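Local coordinates for protein carbohydrate kinase, FGGY (Rhodospirillum rubrum, PDB 3IFR) that probably phosphorylates D-xylulose with ATP, as expected of a xylulokinase of the FGGY carbohydrate kinase family, at residues I14-I22 against V33-S41; W56-K67 against E226-P234. One frame throughout, in Å; residues are numbered along the deposited sequence.

Contact 1. Residues I14-I22 against V33-S41; sequences IGTTSTIAI and VASRPTTLS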
ATOM      1  N   ILE A  14       5.341   6.653  -9.263  1.00 15.55           N
ATOM      2  CA  ILE A  14       6.460   5.796  -9.578  1.00 18.13           C
ATOM      3  C   ILE A  14       6.091   4.409  -9.069  1.00 19.13           C
ATOM      4  O   ILE A  14       6.457   4.013  -7.945  1.00 20.38           O
ATOM      5  CB  ILE A  14       7.770   6.265  -8.916  1.00 16.82           C
ATOM      6  CG1 ILE A  14       8.425   7.372  -9.726  1.00 20.72           C
ATOM      7  CG2 ILE A  14       8.790   5.184  -9.008  1.00 18.01           C
ATOM      8  CD1 ILE A  14       7.659   8.603  -9.864  1.00 21.62           C
ATOM      9  N   GLY A  15       5.352   3.678  -9.900  1.00 17.95           N
ATOM     10  CA  GLY A  15       4.773   2.409  -9.502  1.00 19.82           C
ATOM     11  C   GLY A  15       5.699   1.264  -9.784  1.00 20.60           C
ATOM     12  O   GLY A  15       6.744   1.436 -10.406  1.00 24.02           O
ATOM     13  N   THR A  16       5.303   0.084  -9.362  1.00 19.53           N
ATOM     14  CA  THR A  16       6.149  -1.059  -9.475  1.00 20.57           C
ATOM     15  C   THR A  16       6.276  -1.554 -10.896  1.00 23.41           C
ATOM     16  O   THR A  16       7.391  -1.871 -11.335  1.00 26.64           O
ATOM     17  CB  THR A  16       5.651  -2.209  -8.606  1.00 21.83           C
ATOM     18  OG1 THR A  16       6.073  -1.955  -7.293  1.00 25.13           O
ATOM     19  CG2 THR A  16       6.355  -3.539  -9.010  1.00 25.63           C
ATOM     20  N   THR A  17       5.161  -1.700 -11.600  1.00 19.87           N
ATOM     21  CA  THR A  17       5.251  -2.123 -12.991  1.00 25.10           C
ATOM     22  C   THR A  17       4.830  -1.014 -13.962  1.00 25.11           C
ATOM     23  O   THR A  17       4.771  -1.211 -15.182  1.00 23.12           O
ATOM     24  CB  THR A  17       4.435  -3.390 -13.268  1.00 28.38           C
ATOM     25  OG1 THR A  17       3.058  -3.092 -13.081  1.00 24.12           O
ATOM     26  CG2 THR A  17       4.871  -4.548 -12.333  1.00 28.52           C
ATOM     27  N   SER A  18       4.599   0.172 -13.414  1.00 23.27           N
ATOM     28  CA  SER A  18       4.062   1.248 -14.209  1.00 22.64           C
ATOM     29  C   SER A  18       4.308   2.685 -13.651  1.00 22.29           C
ATOM     30  O   SER A  18       4.189   2.904 -12.453  1.00 21.52           O
ATOM     31  CB  SER A  18       2.587   0.968 -14.309  1.00 21.85           C
ATOM     32  OG  SER A  18       2.090   1.694 -15.366  1.00 28.56           O
ATOM     33  N   THR A  19       4.667   3.640 -14.512  1.00 20.62           N
ATOM     34  CA  THR A  19       4.842   5.023 -14.105  1.00 17.85           C
ATOM     35  C   THR A  19       3.710   5.824 -14.712  1.00 17.45           C
ATOM     36  O   THR A  19       3.548   5.845 -15.915  1.00 19.38           O
ATOM     37  CB  THR A  19       6.167   5.651 -14.598  1.00 18.98           C
ATOM     38  OG1 THR A  19       7.278   4.924 -14.096  1.00 17.33           O
ATOM     39  CG2 THR A  19       6.281   7.098 -14.129  1.00 16.94           C
ATOM     40  N   ILE A  20       2.928   6.489 -13.873  1.00 19.11           N
ATOM     41  CA  ILE A  20       1.660   7.065 -14.292  1.00 16.88           C
ATOM     42  C   ILE A  20       1.635   8.489 -13.833  1.00 17.41           C
ATOM     43  O   ILE A  20       2.015   8.759 -12.701  1.00 19.32           O
ATOM     44  CB  ILE A  20       0.514   6.326 -13.636  1.00 16.94           C
ATOM     45  CG1 ILE A  20       0.481   4.875 -14.126  1.00 18.74           C
ATOM     46  CG2 ILE A  20      -0.810   7.011 -13.959  1.00 18.77           C
ATOM     47  CD1 ILE A  20      -0.430   3.966 -13.285  1.00 20.53           C
ATOM     48  N   ALA A  21       1.232   9.399 -14.708  1.00 16.80           N
ATOM     49  CA  ALA A  21       1.052  10.799 -14.331  1.00 20.73           C
ATOM     50  C   ALA A  21      -0.318  11.275 -14.783  1.00 22.82           C
ATOM     51  O   ALA A  21      -0.783  10.896 -15.864  1.00 22.25           O
ATOM     52  CB  ALA A  21       2.091  11.681 -14.971  1.00 17.91           C
ATOM     53  N   ILE A  22      -0.917  12.160 -13.988  1.00 20.61           N
ATOM     54  CA  ILE A  22      -2.197  12.751 -14.350  1.00 24.24           C
ATOM     55  C   ILE A  22      -2.224  14.263 -14.175  1.00 23.75           C
ATOM     56  O   ILE A  22      -1.521  14.833 -13.313  1.00 21.56           O
ATOM     57  CB  ILE A  22      -3.335  12.166 -13.509  1.00 21.96           C
ATOM     58  CG1 ILE A  22      -3.166  12.637 -12.063  1.00 22.39           C
ATOM     59  CG2 ILE A  22      -3.311  10.633 -13.606  1.00 24.37           C
ATOM     60  CD1 ILE A  22      -4.104  11.942 -11.073  1.00 23.81           C
ATOM     61  N   VAL A  33      -4.007  11.625 -18.794  1.00 26.09           N
ATOM     62  CA  VAL A  33      -3.312  10.553 -18.076  1.00 27.95           C
ATOM     63  C   VAL A  33      -2.223  10.023 -18.974  1.00 26.40           C
ATOM     64  O   VAL A  33      -2.492   9.729 -20.130  1.00 29.58           O
ATOM     65  CB  VAL A  33      -4.287   9.392 -17.666  1.00 28.51           C
ATOM     66  CG1 VAL A  33      -3.580   8.331 -16.843  1.00 23.10           C
ATOM     67  CG2 VAL A  33      -5.431   9.939 -16.869  1.00 28.21           C
ATOM     68  N   ALA A  34      -0.991   9.923 -18.473  1.00 26.75           N
ATOM     69  CA  ALA A  34       0.065   9.211 -19.215  1.00 23.29           C
ATOM     70  C   ALA A  34       0.722   8.088 -18.404  1.00 21.88           C
ATOM     71  O   ALA A  34       0.901   8.215 -17.197  1.00 19.67           O
ATOM     72  CB  ALA A  34       1.119  10.185 -19.725  1.00 23.62           C
ATOM     73  N   SER A  35       1.081   6.989 -19.077  1.00 21.99           N
ATOM     74  CA  SER A  35       1.786   5.902 -18.417  1.00 21.71           C
ATOM     75  C   SER A  35       2.940   5.310 -19.221  1.00 23.72           C
ATOM     76  O   SER A  35       3.081   5.546 -20.416  1.00 24.19           O
ATOM     77  CB  SER A  35       0.832   4.786 -18.004  1.00 20.86           C
ATOM     78  OG  SER A  35       0.420   4.038 -19.126  1.00 24.82           O
ATOM     79  N   ARG A  36       3.768   4.533 -18.531  1.00 22.56           N
ATOM     80  CA  ARG A  36       4.898   3.869 -19.148  1.00 22.75           C
ATOM     81  C   ARG A  36       5.205   2.664 -18.275  1.00 25.23           C
ATOM     82  O   ARG A  36       5.164   2.758 -17.035  1.00 22.77           O
ATOM     83  CB  ARG A  36       6.144   4.781 -19.213  1.00 20.90           C
ATOM     84  CG  ARG A  36       6.097   5.985 -20.174  1.00 20.42           C
ATOM     85  CD  ARG A  36       5.910   5.561 -21.635  1.00 23.86           C
ATOM     86  NE  ARG A  36       6.007   6.699 -22.556  1.00 24.30           N
ATOM     87  CZ  ARG A  36       4.989   7.503 -22.841  1.00 21.43           C
ATOM     88  NH1 ARG A  36       3.826   7.288 -22.259  1.00 20.37           N
ATOM     89  NH2 ARG A  36       5.131   8.525 -23.688  1.00 19.97           N
ATOM     90  N   PRO A  37       5.537   1.531 -18.919  1.00 26.84           N
ATOM     91  CA  PRO A  37       5.893   0.307 -18.210  1.00 25.55           C
ATOM     92  C   PRO A  37       7.247   0.464 -17.480  1.00 24.16           C
ATOM     93  O   PRO A  37       8.127   1.210 -17.930  1.00 19.69           O
ATOM     94  CB  PRO A  37       6.016  -0.723 -19.356  1.00 24.93           C
ATOM     95  CG  PRO A  37       5.339  -0.089 -20.520  1.00 26.63           C
ATOM     96  CD  PRO A  37       5.653   1.355 -20.377  1.00 24.29           C
ATOM     97  N   THR A  38       7.398  -0.244 -16.366  1.00 21.69           N
ATOM     98  CA  THR A  38       8.634  -0.207 -15.607  1.00 24.82           C
ATOM     99  C   THR A  38       8.983  -1.630 -15.447  1.00 26.01           C
ATOM    100  O   THR A  38       8.066  -2.442 -15.293  1.00 22.49           O
ATOM    101  CB  THR A  38       8.401   0.333 -14.207  1.00 25.08           C
ATOM    102  OG1 THR A  38       7.866   1.649 -14.315  1.00 23.74           O
ATOM    103  CG2 THR A  38       9.695   0.324 -13.391  1.00 22.82           C
ATOM    104  N   THR A  39      10.285  -1.940 -15.494  1.00 26.27           N
ATOM    105  CA  THR A  39      10.738  -3.325 -15.405  1.00 26.18           C
ATOM    106  C   THR A  39      11.096  -3.727 -13.974  1.00 28.33           C
ATOM    107  O   THR A  39      11.899  -3.056 -13.305  1.00 27.88           O
ATOM    108  CB  THR A  39      11.965  -3.586 -16.289  1.00 31.45           C
ATOM    109  OG1 THR A  39      11.700  -3.182 -17.640  1.00 28.84           O
ATOM    110  CG2 THR A  39      12.344  -5.073 -16.247  1.00 27.68           C
ATOM    111  N   LEU A  40      10.474  -4.800 -13.496  1.00 25.57           N
ATOM    112  CA  LEU A  40      10.901  -5.462 -12.271  1.00 25.17           C
ATOM    113  C   LEU A  40      11.895  -6.507 -12.710  1.00 28.81           C
ATOM    114  O   LEU A  40      11.523  -7.413 -13.456  1.00 31.43           O
ATOM    115  CB  LEU A  40       9.705  -6.173 -11.643  1.00 26.10           C
ATOM    116  CG  LEU A  40       9.801  -6.754 -10.231  1.00 26.60           C
ATOM    117  CD1 LEU A  40      10.519  -5.800  -9.274  1.00 25.99           C
ATOM    118  CD2 LEU A  40       8.385  -6.997  -9.726  1.00 22.28           C
ATOM    119  N   SER A  41      13.155  -6.390 -12.296  1.00 25.35           N
ATOM    120  CA  SER A  41      14.120  -7.451 -12.547  1.00 27.17           C
ATOM    121  C   SER A  41      14.276  -8.352 -11.333  1.00 28.87           C
ATOM    122  O   SER A  41      14.051  -7.928 -10.195  1.00 26.54           O
ATOM    123  CB  SER A  41      15.503  -6.884 -12.892  1.00 25.11           C
ATOM    124  OG  SER A  41      15.403  -5.948 -13.945  1.00 29.03           O
TER
HETATM  125  O   HOH W   1       7.650   3.220 -12.106  1.00 20.57           O
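Thr19 and Thr38 bring their side chains together at about a right angle, and both hydroxyls turn to one water. The water lies 2.6 Å from Thr19 OG1 and 2.7 Å from Thr38 OG1, and it donates to Gly15 O at 2.6 Å, tying the turn after strand 8-14 to the end of strand 33-37. In Thr38 the hydroxyl takes the place beside the backbone N (chi1 -59°), which puts OG1 on the water's side while CB and CG2 pack on Thr16 O. The side-chain amide of Asn58, on helix 52-70, is a further polar partner of both hydroxyls. Beyond this point Thr16 CG2 meets Leu40 CD2, the two side chains crossing obliquely.

Strands 18-22 and 33-37 form the antiparallel hairpin at one edge of the N-terminal domain's central sheet, in the actin-like ATPase fold; the glycine-threonine turn that leads into it from strand 8-14, Gly15 to Thr17, probably corresponds to the phosphate 1 motif of actin-like kinases, consistent with a place near the nucleotide. Thr19 pairs with Arg36, and Ala21 with Ala34, through two-way backbone bonds, Thr19 N reaching Arg36 O at 2.7 Å. Past the strands Thr38 N still reaches Thr17 O, but from well above the carbonyl plane.

On the face of Ser18, Ile20 and Ile22, the Ile20 branch CG1 touches Ser35 CB at 3.9 Å. Ile22 and Val33 lie side by side, pointing the same way. With Ile22 CG1 wedged between its own N and carbonyl carbon (chi1 69°), that arm leads away and CG2 is the branch that meets Val33 CG2, at 4.0 Å. The opposite face turns to helix 52-70, where Arg36 NH2 forms a salt bridge with Glu65; Arg36 NH1 curls back to Ser35 O at 2.6 Å, the oxygen lying in the guanidinium plane.

Contact 2. Residues W56-K67 against E226-P234; sequences WDNARAVLAELK and EAAALTGLP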
ATOM      1  N   TRP A  56      13.149   7.684 -13.924  1.00 18.23           N
ATOM      2  CA  TRP A  56      13.357   9.085 -14.298  1.00 20.06           C
ATOM      3  C   TRP A  56      13.020   9.305 -15.746  1.00 19.85           C
ATOM      4  O   TRP A  56      12.403  10.295 -16.117  1.00 21.46           O
ATOM      5  CB  TRP A  56      14.806   9.504 -14.035  1.00 19.75           C
ATOM      6  CG  TRP A  56      15.087  10.889 -14.477  1.00 22.65           C
ATOM      7  CD1 TRP A  56      16.005  11.267 -15.405  1.00 20.85           C
ATOM      8  CD2 TRP A  56      14.404  12.093 -14.078  1.00 22.91           C
ATOM      9  NE1 TRP A  56      15.975  12.629 -15.575  1.00 23.06           N
ATOM     10  CE2 TRP A  56      15.000  13.165 -14.780  1.00 21.77           C
ATOM     11  CE3 TRP A  56      13.356  12.374 -13.186  1.00 22.95           C
ATOM     12  CZ2 TRP A  56      14.608  14.503 -14.612  1.00 21.29           C
ATOM     13  CZ3 TRP A  56      12.964  13.720 -13.020  1.00 22.87           C
ATOM     14  CH2 TRP A  56      13.602  14.765 -13.733  1.00 20.76           C
ATOM     15  N   ASP A  57      13.435   8.361 -16.579  1.00 20.70           N
ATOM     16  CA  ASP A  57      13.057   8.401 -17.978  1.00 18.73           C
ATOM     17  C   ASP A  57      11.576   8.247 -18.189  1.00 18.89           C
ATOM     18  O   ASP A  57      10.989   8.985 -18.968  1.00 20.88           O
ATOM     19  CB  ASP A  57      13.796   7.352 -18.776  1.00 22.69           C
ATOM     20  CG  ASP A  57      14.450   7.957 -19.955  1.00 28.58           C
ATOM     21  OD1 ASP A  57      13.963   7.695 -21.079  1.00 29.47           O
ATOM     22  OD2 ASP A  57      15.403   8.761 -19.713  1.00 27.26           O
ATOM     23  N   ASN A  58      10.976   7.260 -17.524  1.00 21.63           N
ATOM     24  CA  ASN A  58       9.506   7.159 -17.476  1.00 21.52           C
ATOM     25  C   ASN A  58       8.893   8.495 -17.035  1.00 18.73           C
ATOM     26  O   ASN A  58       8.021   9.033 -17.718  1.00 17.56           O
ATOM     27  CB  ASN A  58       9.047   6.046 -16.538  1.00 19.70           C
ATOM     28  CG  ASN A  58       9.072   4.643 -17.169  1.00 20.55           C
ATOM     29  OD1 ASN A  58       8.607   3.687 -16.536  1.00 23.32           O
ATOM     30  ND2 ASN A  58       9.598   4.506 -18.373  1.00 19.44           N
ATOM     31  N   ALA A  59       9.396   9.083 -15.945  1.00 19.21           N
ATOM     32  CA  ALA A  59       8.768  10.324 -15.440  1.00 18.17           C
ATOM     33  C   ALA A  59       8.838  11.497 -16.438  1.00 18.20           C
ATOM     34  O   ALA A  59       7.880  12.208 -16.613  1.00 20.05           O
ATOM     35  CB  ALA A  59       9.355  10.735 -14.082  1.00 20.87           C
ATOM     36  N   ARG A  60       9.989  11.716 -17.052  1.00 18.61           N
ATOM     37  CA  ARG A  60      10.123  12.708 -18.097  1.00 19.14           C
ATOM     38  C   ARG A  60       9.145  12.489 -19.196  1.00 18.50           C
ATOM     39  O   ARG A  60       8.516  13.428 -19.625  1.00 21.91           O
ATOM     40  CB  ARG A  60      11.526  12.611 -18.713  1.00 23.24           C
ATOM     41  CG  ARG A  60      12.605  13.218 -17.839  1.00 23.36           C
ATOM     42  CD  ARG A  60      13.929  12.915 -18.406  1.00 23.63           C
ATOM     43  NE  ARG A  60      14.132  13.705 -19.616  1.00 28.58           N
ATOM     44  CZ  ARG A  60      14.951  13.362 -20.612  1.00 28.86           C
ATOM     45  NH1 ARG A  60      15.635  12.222 -20.558  1.00 28.16           N
ATOM     46  NH2 ARG A  60      15.053  14.157 -21.672  1.00 28.92           N
ATOM     47  N   ALA A  61       9.012  11.253 -19.664  1.00 17.65           N
ATOM     48  CA  ALA A  61       8.125  10.949 -20.811  1.00 21.01           C
ATOM     49  C   ALA A  61       6.649  11.261 -20.553  1.00 23.35           C
ATOM     50  O   ALA A  61       5.930  11.837 -21.395  1.00 26.84           O
ATOM     51  CB  ALA A  61       8.254   9.484 -21.204  1.00 19.11           C
ATOM     52  N   VAL A  62       6.203  10.834 -19.386  1.00 20.62           N
ATOM     53  CA  VAL A  62       4.816  10.896 -18.971  1.00 21.35           C
ATOM     54  C   VAL A  62       4.419  12.345 -18.613  1.00 21.70           C
ATOM     55  O   VAL A  62       3.337  12.784 -18.923  1.00 22.00           O
ATOM     56  CB  VAL A  62       4.720   9.973 -17.757  1.00 23.78           C
ATOM     57  CG1 VAL A  62       4.308  10.712 -16.507  1.00 21.46           C
ATOM     58  CG2 VAL A  62       3.961   8.713 -18.050  1.00 21.34           C
ATOM     59  N   LEU A  63       5.306  13.102 -17.977  1.00 21.25           N
ATOM     60  CA  LEU A  63       5.025  14.526 -17.730  1.00 23.99           C
ATOM     61  C   LEU A  63       4.948  15.299 -19.055  1.00 22.19           C
ATOM     62  O   LEU A  63       3.988  15.992 -19.303  1.00 21.79           O
ATOM     63  CB  LEU A  63       6.069  15.173 -16.786  1.00 20.49           C
ATOM     64  CG  LEU A  63       6.101  14.573 -15.382  1.00 21.45           C
ATOM     65  CD1 LEU A  63       7.290  15.069 -14.513  1.00 21.68           C
ATOM     66  CD2 LEU A  63       4.787  14.866 -14.711  1.00 17.59           C
ATOM     67  N   ALA A  64       5.968  15.177 -19.900  1.00 22.49           N
ATOM     68  CA  ALA A  64       5.903  15.781 -21.229  1.00 21.26           C
ATOM     69  C   ALA A  64       4.651  15.348 -22.024  1.00 21.76           C
ATOM     70  O   ALA A  64       4.001  16.152 -22.693  1.00 21.66           O
ATOM     71  CB  ALA A  64       7.130  15.446 -21.977  1.00 18.81           C
ATOM     72  N   GLU A  65       4.281  14.079 -21.946  1.00 25.00           N
ATOM     73  CA  GLU A  65       3.084  13.630 -22.679  1.00 22.67           C
ATOM     74  C   GLU A  65       1.820  14.305 -22.140  1.00 23.60           C
ATOM     75  O   GLU A  65       0.902  14.597 -22.898  1.00 24.00           O
ATOM     76  CB  GLU A  65       2.933  12.119 -22.635  1.00 21.08           C
ATOM     77  CG  GLU A  65       1.755  11.657 -23.471  1.00 25.24           C
ATOM     78  CD  GLU A  65       1.524  10.169 -23.405  1.00 26.43           C
ATOM     79  OE1 GLU A  65       2.486   9.406 -23.677  1.00 28.25           O
ATOM     80  OE2 GLU A  65       0.381   9.753 -23.108  1.00 25.85           O
ATOM     81  N   LEU A  66       1.790  14.576 -20.834  1.00 21.80           N
ATOM     82  CA  LEU A  66       0.677  15.286 -20.218  1.00 20.50           C
ATOM     83  C   LEU A  66       0.451  16.636 -20.909  1.00 22.88           C
ATOM     84  O   LEU A  66      -0.681  16.979 -21.255  1.00 24.36           O
ATOM     85  CB  LEU A  66       0.967  15.535 -18.737  1.00 22.97           C
ATOM     86  CG  LEU A  66       0.118  14.824 -17.685  1.00 25.90           C
ATOM     87  CD1 LEU A  66      -0.194  13.401 -18.088  1.00 24.29           C
ATOM     88  CD2 LEU A  66       0.740  14.924 -16.273  1.00 19.63           C
ATOM     89  N   LYS A  67       1.532  17.385 -21.088  1.00 19.74           N
ATOM     90  CA  LYS A  67       1.519  18.678 -21.749  1.00 21.15           C
ATOM     91  C   LYS A  67       1.110  18.552 -23.207  1.00 22.95           C
ATOM     92  O   LYS A  67       0.420  19.387 -23.717  1.00 27.65           O
ATOM     93  CB  LYS A  67       2.910  19.267 -21.663  1.00 21.30           C
ATOM     94  CG  LYS A  67       3.071  20.744 -21.963  1.00 24.84           C
ATOM     95  CD  LYS A  67       4.584  21.058 -22.097  1.00 26.85           C
ATOM     96  CE  LYS A  67       4.895  22.513 -21.854  1.00 33.26           C
ATOM     97  NZ  LYS A  67       6.381  22.740 -21.671  1.00 29.82           N
ATOM     98  N   GLU A 226      17.245  22.711 -14.996  1.00 22.45           N
ATOM     99  CA  GLU A 226      17.563  21.421 -15.624  1.00 24.33           C
ATOM    100  C   GLU A 226      16.300  20.522 -15.741  1.00 19.32           C
ATOM    101  O   GLU A 226      16.036  19.909 -16.782  1.00 21.01           O
ATOM    102  CB  GLU A 226      18.694  20.707 -14.863  1.00 23.58           C
ATOM    103  CG  GLU A 226      20.087  21.281 -15.107  1.00 28.01           C
ATOM    104  CD  GLU A 226      20.680  20.749 -16.443  1.00 37.09           C
ATOM    105  OE1 GLU A 226      19.855  20.232 -17.266  1.00 35.26           O
ATOM    106  OE2 GLU A 226      21.945  20.841 -16.658  1.00 36.90           O
ATOM    107  N   ALA A 227      15.486  20.492 -14.697  1.00 17.55           N
ATOM    108  CA  ALA A 227      14.389  19.534 -14.653  1.00 18.35           C
ATOM    109  C   ALA A 227      13.191  20.023 -15.446  1.00 16.34           C
ATOM    110  O   ALA A 227      12.422  19.231 -15.968  1.00 15.60           O
ATOM    111  CB  ALA A 227      14.036  19.195 -13.235  1.00 17.90           C
ATOM    112  N   ALA A 228      13.080  21.340 -15.591  1.00 17.06           N
ATOM    113  CA  ALA A 228      12.081  21.919 -16.496  1.00 19.45           C
ATOM    114  C   ALA A 228      12.441  21.487 -17.890  1.00 17.00           C
ATOM    115  O   ALA A 228      11.634  20.949 -18.603  1.00 16.96           O
ATOM    116  CB  ALA A 228      12.031  23.447 -16.399  1.00 18.62           C
ATOM    117  N   ALA A 229      13.689  21.673 -18.258  1.00 18.12           N
ATOM    118  CA  ALA A 229      14.137  21.199 -19.566  1.00 22.30           C
ATOM    119  C   ALA A 229      13.810  19.704 -19.882  1.00 20.03           C
ATOM    120  O   ALA A 229      13.158  19.379 -20.871  1.00 19.94           O
ATOM    121  CB  ALA A 229      15.594  21.485 -19.729  1.00 18.89           C
ATOM    122  N   LEU A 230      14.240  18.809 -19.025  1.00 17.45           N
ATOM    123  CA  LEU A 230      14.003  17.407 -19.256  1.00 16.64           C
ATOM    124  C   LEU A 230      12.553  16.948 -19.206  1.00 18.49           C
ATOM    125  O   LEU A 230      12.203  15.955 -19.864  1.00 14.89           O
ATOM    126  CB  LEU A 230      14.845  16.609 -18.259  1.00 19.95           C
ATOM    127  CG  LEU A 230      16.355  16.936 -18.313  1.00 18.47           C
ATOM    128  CD1 LEU A 230      17.100  16.545 -17.036  1.00 19.72           C
ATOM    129  CD2 LEU A 230      16.986  16.260 -19.503  1.00 20.52           C
ATOM    130  N   THR A 231      11.715  17.641 -18.415  1.00 18.50           N
ATOM    131  CA  THR A 231      10.326  17.193 -18.222  1.00 20.37           C
ATOM    132  C   THR A 231       9.213  17.994 -18.899  1.00 21.84           C
ATOM    133  O   THR A 231       8.097  17.488 -19.037  1.00 21.39           O
ATOM    134  CB  THR A 231       9.960  17.077 -16.739  1.00 22.74           C
ATOM    135  OG1 THR A 231       9.932  18.389 -16.166  1.00 23.94           O
ATOM    136  CG2 THR A 231      10.991  16.216 -16.001  1.00 22.38           C
ATOM    137  N   GLY A 232       9.494  19.229 -19.322  1.00 22.00           N
ATOM    138  CA  GLY A 232       8.434  20.100 -19.830  1.00 21.66           C
ATOM    139  C   GLY A 232       7.740  20.924 -18.742  1.00 23.41           C
ATOM    140  O   GLY A 232       7.113  21.944 -19.025  1.00 25.36           O
ATOM    141  N   LEU A 233       7.824  20.474 -17.491  1.00 24.79           N
ATOM    142  CA  LEU A 233       7.242  21.235 -16.369  1.00 25.29           C
ATOM    143  C   LEU A 233       7.738  22.678 -16.365  1.00 25.64           C
ATOM    144  O   LEU A 233       8.894  22.965 -16.707  1.00 23.83           O
ATOM    145  CB  LEU A 233       7.568  20.570 -15.023  1.00 23.92           C
ATOM    146  CG  LEU A 233       6.578  19.544 -14.431  1.00 25.81           C
ATOM    147  CD1 LEU A 233       5.686  18.926 -15.464  1.00 26.65           C
ATOM    148  CD2 LEU A 233       7.219  18.425 -13.540  1.00 20.77           C
ATOM    149  N   PRO A 234       6.859  23.608 -15.977  1.00 27.14           N
ATOM    150  CA  PRO A 234       7.282  25.013 -15.917  1.00 26.26           C
ATOM    151  C   PRO A 234       8.416  25.171 -14.929  1.00 23.87           C
ATOM    152  O   PRO A 234       8.442  24.502 -13.898  1.00 24.97           O
ATOM    153  CB  PRO A 234       6.032  25.750 -15.393  1.00 28.75           C
ATOM    154  CG  PRO A 234       4.895  24.834 -15.629  1.00 27.42           C
ATOM    155  CD  PRO A 234       5.461  23.417 -15.579  1.00 24.66           C
TER
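Arg60 and Lys67 each give one hydrogen bond to a backbone carbonyl near the C-terminal end of helix 226-231. Arg60 NE reaches Leu230 O at 3.0 Å on a nearly straight N-H (165°); the oxygen lies close to the guanidinium plane, but the donor stands above the carbonyl plane. Lys67, extended beyond CG, brings NZ within 2.9 Å of Gly232 O, in the carbonyl plane and on a lone pair. Both cations sit where the partial negative charge of a helix end would probably favour them. Arg60 NH1 also forms a long salt bridge to Asp57 OD2, 3.6 Å away on its own helix, and a leucine in place of Arg60 would probably leave Leu230 O without its NE donor and Asp57 without this charged mate.

The helix segments 56-67 and 226-231 cross at 71°, their axes approaching to 9.4 Å, an alpha-alpha packing within the N-terminal kinase domain in which helix 52-70, already lying on the central sheet, receives the end of helix 225-231. There Gly232 turns the chain away with positive phi, and Thr231 OG1 makes an ST turn, accepting from Leu233 N while donating to Ala227 O.

Carbon contacts complete the interface. The edge of the Trp56 ring meets Leu230 CD1, which is 4.0 Å from CZ2, while Thr231 CG2 approaches CH2 obliquely. Leu230 CD2 lies over one face of the Arg60 guanidinium. Further along, Leu63 runs beside Thr231, and its CD1 presses tightly on Leu233 CD2 at 3.5 Å.

Overall arrangement
Contact 1 closes before contact 2 opens along the chain, and their centres lie about 14 Å apart, on the same side of the chain's centre. Both belong to the N-terminal domain and meet through helix 52-70, which carries 56-67. One side of that helix covers strands 8-14, 18-25 and 29-37, including Ala21 and Ala34 of contact 1; another receives 226-234. Strand 29-37 is outermost at one end of the six-stranded sheet, whereas helix 225-231 links strand 219-222, outermost at the other end, to strand 238-244. Helix 52-70 thus joins an early hairpin to a part of the domain about 160 residues further along the chain than the helix segment itself.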